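Local structure of 3-oxoacyl-(acyl-carrier protein) synthase II (1J3N) at residues E20-A25 against A348-Q353; T163-L168 against A401-K406; Q73-A78 against G186-A191; G10-I15 against A50-D55; A315-F320 against E372-F377. The protein probably catalyses the condensation step of fatty acid elongation, condensing an acyl chain with malonyl-acyl-carrier protein, as a homodimer. All blocks are in the same frame, centred on the assembly; numbering follows the deposited sequence.

Contacts 1 to 4 form a connected interior, while contact 5 lies at the edge of the chain. Ala348 of contact 1 packs on Leu168 of contact 2, with CB and CD1 3.5 Å apart, and Phe22 of contact 1 reaches Thr13 and Ile15 of contact 4. Ala167 CB of contact 2 lies 3.4 Å from Gly186 O of contact 3. Contacts 3 and 4, centres about 10 Å apart, meet where Leu12 lies against Tyr74 and Ile77. The centre of contact 5 is about 32 Å from that of contact 3. In condensing enzymes of the thiolase fold the nucleophilic cysteine sits at the start of a buried helix; helix 163-176 of contact 2 probably corresponds to it.

Contact 1: residues E20-A25 against A348-Q353; sequences EAFHKA and AIATVQ
Gln353 and His23 lie side by side, their side chains running past each other in opposite directions. Gln353 CB is 3.5 Å from His23 CD2, and its amide nitrogen NE2 comes equally near His23 CB, at 3.5 Å. The oxygen OE1 stands in the plane of the imidazole at its CD2 edge, with amide and ring turned 79° apart. The same oxygen is 3.6 Å from Phe22 CD2, and here the two flat groups are more nearly parallel. Beyond the amide, Phe22 meets the other helix through carbon alone: Ile349 CG2 lies at its edge, 4.1 Å from CD2, and Ala350 CB is 3.9 Å from CE2. Phe22 has CG anti to the backbone N (chi1 177°), which directs the ring across to helix 343-357. The helix axes stay 10.6 Å apart here, crossing at -73°, and these side chains bridge the separation.

In the second shell, Gln353 NE2 bonds to the carbonyl of Gln19 and OE1 accepts from Gln26 NE2, while the His23 ring meets that of His357. Strand 4-13 supports both helices, with Ala11 touching Phe22 as well as Ile349. An alanine in place of Gln353 would probably leave the Gln19 carbonyl and the Gln26 amide without this partner and open a gap beside Phe22 CD2 and His23 CB. The two halves of the chain therefore meet through a buried amide whose polar atoms are both satisfied by helix 19-28, so that a polar group can sit among aromatic and aliphatic carbon.

Contact 2: residues T163-L168 against A401-K406; sequences TGADAL and AVLAFK
Leu403 spreads its two methyls over one side of helix 163-176, overlapping Leu168 with one and the backbone of Ala165 with the other. Its CD1 is 3.7 Å from Leu168 CB and 3.9 Å from Leu168 CD1, the two leucines crossing at about a right angle. CD2 lies 3.8 Å from the carbonyl oxygen of Ala165, a van der Waals contact of a methyl with the helix backbone. The branching carbon CG, anti to its own carbonyl carbon (chi1 -69°), is thereby set over Ala165, 4.1 Å from its CB. Two residues earlier on the strand, Ala401 sets its CB 3.9 Å from Ala165 CB and close to the amide of Asp166. Small methyl groups on both sides allow helix and strand axes to approach to 7.4 Å, with 56° between their directions.

Asp166, whose CB points away from the strand, has its carboxylate in a salt bridge with Arg260 and in hydrogen bonds with Thr159 and with Ser155 of the second subunit, so this turn of helix also reaches the dimer interface. Strand 399-406 runs between strands 253-262 and 388-394 in the sheet. Helix 163-176 packs on one side of it and helix 275-288 on the other, where Val402 meets Ala280 and Met281, in keeping with the layered thiolase fold. Helix 343-357 lies next to the first of these, its Thr351 touching Phe405.

Contact 3: residues Q73-A78 against G186-A191; sequences QYALIA and GGTEAA
Tyr74 and Ala75 pack on Thr188, Glu189 and Ala190 in a buried helix-on-strand contact, where helix 70-86 covers strand 182-189 at Thr188 and the residues after it, in the N-terminal half of the thiolase-type fold. The segments run roughly antiparallel, at 142°, with axes 7.8 Å apart at closest. Thr188 is central to it. Its OG1 is anti to the backbone N (chi1 179°) and lies 3.5 Å from Tyr74 CB, where it is hydrogen-bonded to the carbonyl oxygen of Phe71, one turn back on the helix. A buried hydroxyl is thus satisfied by the helix it faces. The Thr188 methyl CG2, in the crowded position between backbone N and carbonyl carbon, rests 4.0 Å from Ala75 CB.

The Tyr74 ring continues the contact along Glu189 and Ala190. The carbonyl oxygen of Glu189 sits at the ring edge, near its plane, 3.6 Å from CD2, while Ala190 CB approaches CE2 to 4.1 Å. At the far end of the ring, the hydroxyl bonds to Arg70. The CB of Glu189 points away from the helix, and its carboxylate accepts from the backbone amides of Gly105, Ile106 and Gly341, which would favour the ionised form.

Strand 182-189 lies between parallel strand 98-103 and antiparallel strand 232-240, whose Ala233 touches both Tyr74 and Thr188. Helix 139-148 approaches the same junction, its Ala140 touching Ala75 and Thr188.

Contact 4: residues G10-I15 against A50-D55; sequences GALTPI and AEVDVD
Pro14 presses the outer part of its ring against Ala50, with CB 3.6 Å from the alanine CB and CG only 3.2 Å from the Ala50 carbonyl oxygen. The next carbonyl, that of Glu51, faces the root of the same proline: Pro14 CA makes a CA-H...O contact of 3.5 Å with Glu51 O. Val52 follows as a fork. Its CG2 settles on the flat peptide between Thr13 and Pro14, 3.6 Å from Thr13 C, and borders Pro14 CD. The other branch, CG1, anti to the backbone N (chi1 163°), turns to Leu12, whose CD1 lies 4.1 Å away. That leucine methyl fills the notch between Val52 and Val54, since Val54 CG2 also stands 4.1 Å from it, and Leu12 crosses both valines at about a right angle.

The proline stands just past the end of strand 4-13, an inner strand of the central sheet, where Thr13 closes an ST turn: its OG1 accepts from Ile15 N at 3.2 Å (angle 157°) and is also hydrogen-bonded to Gly16 O. The partner is the loop leading from strand 48-50 towards helix 62-65. One water spans the two segments, donating to Thr13 O and accepting from Asp53 N. Glu51, its CB pointing away from 10-15, forms a salt bridge with Arg34 and a hydrogen bond with Thr37, and the backbone N of Val52 bonds with Glu231. Ile336 packs against Pro14 as well.

Contact 5: residues A315-F320 against E372-F377; sequences AIKRVF and ELDLDF
Lys317 reaches from helix 306-324 to the loop at 372-377, taking its charge to Asp374. From CB, the chain leaves with CG anti to the carbonyl carbon (chi1 -67°); beyond CG it is fully extended and carries NZ out to the loop. CD is the first atom to come near the loop, 4.2 Å from Asp374 OD1. NZ forms a salt bridge with Asp374 OD1; the modelled 2.5 Å is very short, and its exact length is doubtful. CE likewise comes nearest to Asp374 OD1, at 2.9 Å, a crowding that belongs to the same doubtful approach, with Leu375 CG farther from CE at 4.5 Å. A second, weak hydrogen bond of 3.1 Å joins NZ to the carbonyl oxygen of Glu372.

The Asp374 end of the bridge stands on a tight turn: Asp374 is the centre of an inverse gamma turn, closed by a weak bond from Leu375 N to Leu373 O. An alanine in place of Lys317 would probably leave the Asp374 carboxylate and the Glu372 carbonyl without this cation and the loop freer to shift. Beside the salt bridge, Ile316 CG2 meets Leu375 CD1 at 3.9 Å, their side chains passing at a slant. Leu375 also touches Val313 and Ala324 of the same helix, while Ile316 borders Ile298 of strand 297-299, and Glu372 OE2 has its own salt bridge to Arg310.

Contact 1: residues E20-A25 against A348-Q353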
# COMPACT_ATOMS: atom_id res chain seq x y z
N GLU A 20 8.92 -16.65 -20.50
CA GLU A 20 9.92 -17.12 -21.46
C GLU A 20 10.21 -16.07 -22.54
O GLU A 20 11.37 -15.81 -22.86
CB GLU A 20 9.48 -18.44 -22.09
CG GLU A 20 10.51 -19.07 -23.04
CD GLU A 20 11.90 -19.23 -22.41
OE1 GLU A 20 12.00 -19.77 -21.29
OE2 GLU A 20 12.90 -18.82 -23.05
N ALA A 21 9.17 -15.48 -23.11
CA ALA A 21 9.35 -14.45 -24.14
C ALA A 21 10.20 -13.31 -23.59
O ALA A 21 11.06 -12.76 -24.28
CB ALA A 21 8.00 -13.92 -24.62
N PHE A 22 9.95 -12.95 -22.33
CA PHE A 22 10.67 -11.87 -21.67
C PHE A 22 12.16 -12.21 -21.57
O PHE A 22 13.01 -11.37 -21.86
CB PHE A 22 10.08 -11.64 -20.27
CG PHE A 22 10.80 -10.59 -19.44
CD1 PHE A 22 11.22 -9.39 -20.01
CD2 PHE A 22 11.01 -10.79 -18.09
CE1 PHE A 22 11.85 -8.41 -19.24
CE2 PHE A 22 11.64 -9.82 -17.31
CZ PHE A 22 12.06 -8.62 -17.89
N HIS A 23 12.46 -13.44 -21.19
CA HIS A 23 13.85 -13.88 -21.04
C HIS A 23 14.61 -13.89 -22.37
O HIS A 23 15.74 -13.39 -22.45
CB HIS A 23 13.91 -15.27 -20.39
CG HIS A 23 15.29 -15.68 -19.99
ND1 HIS A 23 16.05 -16.54 -20.74
CD2 HIS A 23 16.07 -15.27 -18.97
CE1 HIS A 23 17.25 -16.65 -20.20
NE2 HIS A 23 17.29 -15.89 -19.12
N LYS A 24 14.01 -14.47 -23.40
CA LYS A 24 14.64 -14.51 -24.71
C LYS A 24 14.90 -13.09 -25.22
O LYS A 24 15.97 -12.80 -25.76
CB LYS A 24 13.75 -15.25 -25.71
CG LYS A 24 13.79 -16.77 -25.58
CD LYS A 24 13.14 -17.43 -26.80
CE LYS A 24 13.32 -18.94 -26.78
NZ LYS A 24 12.82 -19.56 -28.04
N ALA A 25 13.92 -12.21 -25.04
CA ALA A 25 14.03 -10.82 -25.48
C ALA A 25 15.16 -10.06 -24.77
O ALA A 25 15.80 -9.19 -25.36
CB ALA A 25 12.70 -10.10 -25.25
N ALA A 348 12.44 -8.35 -10.65
CA ALA A 348 12.69 -9.47 -9.76
C ALA A 348 12.62 -10.72 -10.63
O ALA A 348 13.34 -11.70 -10.40
CB ALA A 348 11.64 -9.52 -8.64
N ILE A 349 11.72 -10.70 -11.61
CA ILE A 349 11.59 -11.83 -12.51
C ILE A 349 12.88 -12.02 -13.31
O ILE A 349 13.41 -13.13 -13.42
CB ILE A 349 10.38 -11.64 -13.46
CG1 ILE A 349 9.08 -11.68 -12.64
CG2 ILE A 349 10.39 -12.72 -14.54
CD1 ILE A 349 7.80 -11.61 -13.44
N ALA A 350 13.40 -10.92 -13.85
CA ALA A 350 14.63 -10.94 -14.62
C ALA A 350 15.78 -11.43 -13.74
O ALA A 350 16.63 -12.21 -14.18
CB ALA A 350 14.94 -9.54 -15.16
N THR A 351 15.80 -10.98 -12.48
CA THR A 351 16.85 -11.36 -11.54
C THR A 351 16.78 -12.85 -11.21
O THR A 351 17.81 -13.52 -11.08
CB THR A 351 16.77 -10.53 -10.24
OG1 THR A 351 16.84 -9.13 -10.57
CG2 THR A 351 17.92 -10.88 -9.31
N VAL A 352 15.57 -13.37 -11.06
CA VAL A 352 15.39 -14.79 -10.76
C VAL A 352 15.78 -15.61 -11.99
O VAL A 352 16.35 -16.69 -11.86
CB VAL A 352 13.92 -15.10 -10.37
CG1 VAL A 352 13.67 -16.60 -10.40
CG2 VAL A 352 13.64 -14.56 -8.99
N GLN A 353 15.48 -15.09 -13.18
CA GLN A 353 15.79 -15.78 -14.44
C GLN A 353 17.30 -15.87 -14.68
O GLN A 353 17.78 -16.85 -15.24
CB GLN A 353 15.13 -15.07 -15.63
CG GLN A 353 13.60 -15.10 -15.63
CD GLN A 353 12.99 -14.45 -16.86
OE1 GLN A 353 13.38 -13.35 -17.25
NE2 GLN A 353 12.01 -15.13 -17.46

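Contact 2: residues T163-L168 against A401-K406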
# COMPACT_ATOMS: atom_id res chain seq x y z
N THR A 163 7.47 -0.21 -5.05
CA THR A 163 6.26 -1.02 -4.94
C THR A 163 6.46 -2.53 -5.18
O THR A 163 6.17 -3.36 -4.32
CB THR A 163 5.17 -0.52 -5.92
OG1 THR A 163 4.94 0.88 -5.71
CG2 THR A 163 3.87 -1.28 -5.72
N GLY A 164 6.93 -2.87 -6.37
CA GLY A 164 7.12 -4.27 -6.70
C GLY A 164 7.98 -5.08 -5.74
O GLY A 164 7.67 -6.24 -5.46
N ALA A 165 9.06 -4.48 -5.25
CA ALA A 165 9.95 -5.17 -4.33
C ALA A 165 9.38 -5.21 -2.91
O ALA A 165 9.52 -6.20 -2.19
CB ALA A 165 11.31 -4.50 -4.34
N ASP A 166 8.74 -4.11 -2.52
CA ASP A 166 8.12 -3.97 -1.21
C ASP A 166 7.01 -5.03 -1.11
O ASP A 166 6.86 -5.72 -0.09
CB ASP A 166 7.51 -2.56 -1.11
CG ASP A 166 7.38 -2.06 0.33
OD1 ASP A 166 7.40 -2.87 1.28
OD2 ASP A 166 7.22 -0.83 0.50
N ALA A 167 6.23 -5.18 -2.19
CA ALA A 167 5.15 -6.15 -2.22
C ALA A 167 5.68 -7.59 -2.11
O ALA A 167 5.13 -8.41 -1.38
CB ALA A 167 4.33 -5.98 -3.50
N LEU A 168 6.74 -7.88 -2.86
CA LEU A 168 7.34 -9.21 -2.84
C LEU A 168 7.95 -9.52 -1.47
O LEU A 168 7.77 -10.61 -0.93
CB LEU A 168 8.41 -9.33 -3.94
CG LEU A 168 7.83 -9.56 -5.34
CD1 LEU A 168 8.91 -9.49 -6.41
CD2 LEU A 168 7.15 -10.94 -5.35
N ALA A 401 13.86 -0.31 -1.34
CA ALA A 401 13.54 -1.71 -1.10
C ALA A 401 14.49 -2.57 -1.94
O ALA A 401 14.66 -2.35 -3.14
CB ALA A 401 12.08 -1.99 -1.49
N VAL A 402 15.11 -3.54 -1.28
CA VAL A 402 16.06 -4.44 -1.93
C VAL A 402 15.73 -5.90 -1.65
O VAL A 402 15.41 -6.27 -0.51
CB VAL A 402 17.50 -4.16 -1.43
CG1 VAL A 402 18.47 -5.14 -2.06
CG2 VAL A 402 17.88 -2.72 -1.76
N LEU A 403 15.80 -6.73 -2.68
CA LEU A 403 15.54 -8.15 -2.53
C LEU A 403 16.83 -8.90 -2.82
O LEU A 403 17.60 -8.51 -3.70
CB LEU A 403 14.43 -8.62 -3.49
CG LEU A 403 13.00 -8.12 -3.24
CD1 LEU A 403 12.07 -8.74 -4.27
CD2 LEU A 403 12.54 -8.49 -1.85
N ALA A 404 17.05 -9.98 -2.07
CA ALA A 404 18.22 -10.82 -2.23
C ALA A 404 17.75 -12.21 -2.63
O ALA A 404 16.96 -12.84 -1.93
CB ALA A 404 19.01 -10.89 -0.93
N PHE A 405 18.26 -12.69 -3.77
CA PHE A 405 17.90 -14.00 -4.27
C PHE A 405 19.07 -14.96 -4.21
O PHE A 405 20.22 -14.58 -4.42
CB PHE A 405 17.40 -13.87 -5.71
CG PHE A 405 16.04 -13.23 -5.83
CD1 PHE A 405 14.89 -13.92 -5.42
CD2 PHE A 405 15.90 -11.94 -6.34
CE1 PHE A 405 13.63 -13.33 -5.53
CE2 PHE A 405 14.64 -11.35 -6.45
CZ PHE A 405 13.50 -12.05 -6.05
N LYS A 406 18.77 -16.22 -3.93
CA LYS A 406 19.80 -17.26 -3.84
C LYS A 406 19.56 -18.35 -4.87
O LYS A 406 18.44 -18.84 -5.02
CB LYS A 406 19.81 -17.88 -2.44
CG LYS A 406 20.72 -19.08 -2.32
CD LYS A 406 20.63 -19.73 -0.94
CE LYS A 406 21.52 -20.97 -0.89
NZ LYS A 406 21.46 -21.63 0.45

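Contact 3: residues Q73-A78 against G186-A191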
# COMPACT_ATOMS: atom_id res chain seq x y z
N GLN A 73 -6.30 -5.08 -15.36
CA GLN A 73 -6.26 -6.02 -16.47
C GLN A 73 -4.87 -6.65 -16.57
O GLN A 73 -4.74 -7.85 -16.79
CB GLN A 73 -6.62 -5.31 -17.78
CG GLN A 73 -8.11 -5.10 -17.97
CD GLN A 73 -8.45 -4.50 -19.32
OE1 GLN A 73 -7.88 -4.89 -20.34
NE2 GLN A 73 -9.38 -3.55 -19.33
N TYR A 74 -3.83 -5.85 -16.41
CA TYR A 74 -2.47 -6.37 -16.47
C TYR A 74 -2.19 -7.31 -15.30
O TYR A 74 -1.58 -8.37 -15.48
CB TYR A 74 -1.45 -5.23 -16.46
CG TYR A 74 -1.45 -4.37 -17.71
CD1 TYR A 74 -2.22 -4.71 -18.82
CD2 TYR A 74 -0.67 -3.22 -17.78
CE1 TYR A 74 -2.21 -3.93 -19.98
CE2 TYR A 74 -0.64 -2.44 -18.94
CZ TYR A 74 -1.41 -2.80 -20.03
OH TYR A 74 -1.39 -2.04 -21.18
N ALA A 75 -2.63 -6.94 -14.11
CA ALA A 75 -2.39 -7.79 -12.94
C ALA A 75 -3.04 -9.17 -13.08
O ALA A 75 -2.44 -10.18 -12.71
CB ALA A 75 -2.89 -7.11 -11.69
N LEU A 76 -4.27 -9.21 -13.58
CA LEU A 76 -4.98 -10.47 -13.75
C LEU A 76 -4.28 -11.34 -14.79
O LEU A 76 -4.17 -12.56 -14.63
CB LEU A 76 -6.44 -10.21 -14.14
CG LEU A 76 -7.32 -9.66 -13.01
CD1 LEU A 76 -8.68 -9.22 -13.52
CD2 LEU A 76 -7.47 -10.74 -11.95
N ILE A 77 -3.80 -10.71 -15.86
CA ILE A 77 -3.10 -11.43 -16.91
C ILE A 77 -1.78 -12.00 -16.38
O ILE A 77 -1.46 -13.17 -16.64
CB ILE A 77 -2.82 -10.50 -18.12
CG1 ILE A 77 -4.14 -10.12 -18.79
CG2 ILE A 77 -1.87 -11.19 -19.10
CD1 ILE A 77 -3.98 -9.04 -19.87
N ALA A 78 -1.03 -11.19 -15.64
CA ALA A 78 0.24 -11.65 -15.09
C ALA A 78 0.03 -12.77 -14.07
O ALA A 78 0.79 -13.72 -14.02
CB ALA A 78 0.99 -10.49 -14.44
N GLY A 186 3.52 -9.05 -6.53
CA GLY A 186 4.22 -8.32 -7.57
C GLY A 186 3.70 -6.91 -7.72
O GLY A 186 3.28 -6.29 -6.74
N GLY A 187 3.72 -6.40 -8.95
CA GLY A 187 3.24 -5.06 -9.17
C GLY A 187 2.69 -4.85 -10.57
O GLY A 187 3.03 -5.57 -11.51
N THR A 188 1.82 -3.86 -10.69
CA THR A 188 1.22 -3.54 -11.98
C THR A 188 1.15 -2.03 -12.13
O THR A 188 1.00 -1.30 -11.15
CB THR A 188 -0.20 -4.12 -12.10
OG1 THR A 188 -0.76 -3.76 -13.38
CG2 THR A 188 -1.10 -3.58 -11.00
N GLU A 189 1.28 -1.56 -13.36
CA GLU A 189 1.19 -0.13 -13.64
C GLU A 189 0.67 0.07 -15.05
O GLU A 189 1.10 -0.62 -15.97
CB GLU A 189 2.56 0.54 -13.52
CG GLU A 189 2.45 2.02 -13.22
CD GLU A 189 2.00 2.27 -11.79
OE1 GLU A 189 2.84 2.08 -10.88
OE2 GLU A 189 0.82 2.63 -11.57
N ALA A 190 -0.26 1.01 -15.21
CA ALA A 190 -0.85 1.33 -16.51
C ALA A 190 -1.02 2.85 -16.57
O ALA A 190 -2.14 3.36 -16.61
CB ALA A 190 -2.20 0.64 -16.65
N ALA A 191 0.11 3.56 -16.57
CA ALA A 191 0.08 5.02 -16.59
C ALA A 191 0.52 5.70 -17.88
O ALA A 191 0.92 6.88 -17.87
CB ALA A 191 0.89 5.55 -15.41

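Contact 4: residues G10-I15 against A50-D55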
# COMPACT_ATOMS: atom_id res chain seq x y z
N GLY A 10 5.05 -14.71 -13.81
CA GLY A 10 4.04 -14.17 -14.72
C GLY A 10 4.54 -12.80 -15.14
O GLY A 10 4.47 -11.85 -14.37
N ALA A 11 5.05 -12.71 -16.36
CA ALA A 11 5.58 -11.46 -16.87
C ALA A 11 4.80 -10.88 -18.04
O ALA A 11 4.57 -11.56 -19.03
CB ALA A 11 7.04 -11.67 -17.28
N LEU A 12 4.39 -9.62 -17.90
CA LEU A 12 3.67 -8.93 -18.96
C LEU A 12 4.52 -7.68 -19.20
O LEU A 12 4.40 -6.69 -18.48
CB LEU A 12 2.26 -8.54 -18.51
CG LEU A 12 1.34 -7.95 -19.58
CD1 LEU A 12 1.20 -8.93 -20.74
CD2 LEU A 12 -0.01 -7.64 -18.98
N THR A 13 5.39 -7.73 -20.21
CA THR A 13 6.29 -6.61 -20.47
C THR A 13 6.31 -6.04 -21.88
O THR A 13 5.77 -6.63 -22.81
CB THR A 13 7.75 -7.01 -20.13
OG1 THR A 13 8.33 -7.71 -21.24
CG2 THR A 13 7.77 -7.91 -18.91
N PRO A 14 6.95 -4.86 -22.04
CA PRO A 14 7.09 -4.15 -23.31
C PRO A 14 7.92 -4.90 -24.37
O PRO A 14 7.95 -4.50 -25.53
CB PRO A 14 7.75 -2.84 -22.90
CG PRO A 14 7.16 -2.59 -21.56
CD PRO A 14 7.28 -3.96 -20.92
N ILE A 15 8.59 -5.98 -23.97
CA ILE A 15 9.39 -6.74 -24.93
C ILE A 15 9.00 -8.21 -24.95
O ILE A 15 9.72 -9.04 -25.51
CB ILE A 15 10.90 -6.64 -24.63
CG1 ILE A 15 11.23 -7.31 -23.30
CG2 ILE A 15 11.33 -5.19 -24.61
CD1 ILE A 15 12.71 -7.18 -22.91
N ALA A 50 7.41 2.61 -23.39
CA ALA A 50 7.57 1.16 -23.55
C ALA A 50 6.18 0.57 -23.41
O ALA A 50 5.75 0.23 -22.30
CB ALA A 50 8.52 0.60 -22.48
N GLU A 51 5.47 0.45 -24.53
CA GLU A 51 4.12 -0.08 -24.53
C GLU A 51 4.04 -1.60 -24.62
O GLU A 51 4.90 -2.26 -25.21
CB GLU A 51 3.31 0.55 -25.67
CG GLU A 51 3.29 2.07 -25.66
CD GLU A 51 2.51 2.65 -26.83
OE1 GLU A 51 2.50 2.01 -27.91
OE2 GLU A 51 1.92 3.75 -26.68
N VAL A 52 3.00 -2.14 -23.99
CA VAL A 52 2.75 -3.56 -24.00
C VAL A 52 1.72 -3.86 -25.07
O VAL A 52 0.80 -3.07 -25.29
CB VAL A 52 2.19 -4.04 -22.63
CG1 VAL A 52 1.55 -5.41 -22.79
CG2 VAL A 52 3.30 -4.10 -21.58
N ASP A 53 1.88 -4.99 -25.75
CA ASP A 53 0.95 -5.41 -26.78
C ASP A 53 0.36 -6.74 -26.33
O ASP A 53 1.02 -7.77 -26.37
CB ASP A 53 1.66 -5.61 -28.13
CG ASP A 53 2.08 -4.30 -28.76
OD1 ASP A 53 1.26 -3.35 -28.76
OD2 ASP A 53 3.21 -4.22 -29.28
N VAL A 54 -0.89 -6.71 -25.88
CA VAL A 54 -1.54 -7.92 -25.41
C VAL A 54 -3.05 -7.83 -25.61
O VAL A 54 -3.63 -6.74 -25.51
CB VAL A 54 -1.25 -8.18 -23.91
CG1 VAL A 54 -1.96 -7.14 -23.05
CG2 VAL A 54 -1.68 -9.58 -23.52
N ASP A 55 -3.66 -8.97 -25.91
CA ASP A 55 -5.11 -9.04 -26.11
C ASP A 55 -5.76 -9.51 -24.81
O ASP A 55 -5.82 -10.71 -24.54
CB ASP A 55 -5.43 -10.00 -27.25
CG ASP A 55 -6.92 -10.13 -27.52
OD1 ASP A 55 -7.69 -9.26 -27.06
OD2 ASP A 55 -7.30 -11.10 -28.21
O HOH W 1 4.38 -6.47 -25.35

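Contact 5: residues A315-F320 against E372-F377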
# COMPACT_ATOMS: atom_id res chain seq x y z
N ALA A 315 26.53 4.02 -3.85
CA ALA A 315 25.99 3.20 -2.77
C ALA A 315 26.51 1.76 -2.88
O ALA A 315 26.74 1.09 -1.87
CB ALA A 315 24.47 3.20 -2.83
N ILE A 316 26.69 1.30 -4.11
CA ILE A 316 27.19 -0.05 -4.33
C ILE A 316 28.66 -0.11 -3.91
O ILE A 316 29.05 -1.00 -3.16
CB ILE A 316 27.04 -0.47 -5.82
CG1 ILE A 316 25.58 -0.84 -6.09
CG2 ILE A 316 27.97 -1.63 -6.15
CD1 ILE A 316 25.31 -1.26 -7.51
N LYS A 317 29.45 0.85 -4.38
CA LYS A 317 30.87 0.89 -4.03
C LYS A 317 31.04 1.01 -2.52
O LYS A 317 32.00 0.51 -1.96
CB LYS A 317 31.55 2.08 -4.71
CG LYS A 317 31.64 1.99 -6.22
CD LYS A 317 32.22 3.26 -6.82
CE LYS A 317 32.33 3.17 -8.33
NZ LYS A 317 32.84 4.43 -8.94
N ARG A 318 30.08 1.65 -1.86
CA ARG A 318 30.16 1.83 -0.42
C ARG A 318 29.89 0.53 0.34
O ARG A 318 30.57 0.23 1.32
CB ARG A 318 29.17 2.90 0.04
CG ARG A 318 29.30 3.24 1.52
CD ARG A 318 28.41 4.40 1.95
NE ARG A 318 28.65 5.62 1.18
CZ ARG A 318 28.01 5.93 0.06
NH1 ARG A 318 27.09 5.11 -0.44
NH2 ARG A 318 28.29 7.06 -0.58
N VAL A 319 28.90 -0.23 -0.11
CA VAL A 319 28.54 -1.48 0.54
C VAL A 319 29.42 -2.66 0.16
O VAL A 319 29.67 -3.55 0.97
CB VAL A 319 27.07 -1.87 0.23
CG1 VAL A 319 26.70 -3.16 0.95
CG2 VAL A 319 26.13 -0.75 0.62
N PHE A 320 29.91 -2.67 -1.08
CA PHE A 320 30.73 -3.79 -1.54
C PHE A 320 32.23 -3.52 -1.62
O PHE A 320 33.01 -4.43 -1.91
CB PHE A 320 30.19 -4.28 -2.88
CG PHE A 320 28.80 -4.87 -2.78
CD1 PHE A 320 28.62 -6.20 -2.39
CD2 PHE A 320 27.68 -4.10 -3.06
CE1 PHE A 320 27.34 -6.74 -2.29
CE2 PHE A 320 26.40 -4.64 -2.96
CZ PHE A 320 26.23 -5.96 -2.57
N GLU A 372 33.14 7.82 -14.45
CA GLU A 372 33.04 8.05 -13.02
C GLU A 372 32.38 6.86 -12.31
O GLU A 372 32.55 6.67 -11.11
CB GLU A 372 32.22 9.32 -12.75
CG GLU A 372 31.95 9.57 -11.28
CD GLU A 372 30.95 10.69 -11.05
OE1 GLU A 372 31.37 11.88 -11.03
OE2 GLU A 372 29.75 10.39 -10.91
N LEU A 373 31.63 6.06 -13.07
CA LEU A 373 30.94 4.88 -12.54
C LEU A 373 31.66 3.63 -13.05
O LEU A 373 31.19 2.97 -13.98
CB LEU A 373 29.48 4.88 -13.01
CG LEU A 373 28.74 6.22 -12.90
CD1 LEU A 373 27.38 6.11 -13.58
CD2 LEU A 373 28.58 6.60 -11.44
N ASP A 374 32.78 3.29 -12.42
CA ASP A 374 33.57 2.14 -12.85
C ASP A 374 33.10 0.77 -12.38
O ASP A 374 33.79 0.08 -11.62
CB ASP A 374 35.04 2.34 -12.43
CG ASP A 374 35.21 2.41 -10.93
OD1 ASP A 374 34.53 3.25 -10.29
OD2 ASP A 374 36.01 1.62 -10.38
N LEU A 375 31.92 0.36 -12.83
CA LEU A 375 31.39 -0.94 -12.48
C LEU A 375 31.13 -1.69 -13.77
O LEU A 375 30.99 -1.09 -14.83
CB LEU A 375 30.08 -0.81 -11.69
CG LEU A 375 30.17 -0.24 -10.27
CD1 LEU A 375 28.78 -0.21 -9.65
CD2 LEU A 375 31.11 -1.09 -9.43
N ASP A 376 31.09 -3.02 -13.69
CA ASP A 376 30.84 -3.84 -14.86
C ASP A 376 29.33 -3.85 -15.11
O ASP A 376 28.59 -4.54 -14.42
CB ASP A 376 31.33 -5.27 -14.61
CG ASP A 376 31.22 -6.15 -15.84
OD1 ASP A 376 30.49 -5.77 -16.78
OD2 ASP A 376 31.85 -7.22 -15.86
N PHE A 377 28.88 -3.08 -16.11
CA PHE A 377 27.46 -2.99 -16.43
C PHE A 377 26.92 -3.97 -17.47
O PHE A 377 25.82 -3.79 -18.00
CB PHE A 377 27.12 -1.55 -16.83
CG PHE A 377 27.31 -0.56 -15.72
CD1 PHE A 377 26.59 -0.68 -14.53
CD2 PHE A 377 28.24 0.47 -15.84
CE1 PHE A 377 26.78 0.22 -13.48
CE2 PHE A 377 28.44 1.38 -14.79
CZ PHE A 377 27.71 1.25 -13.60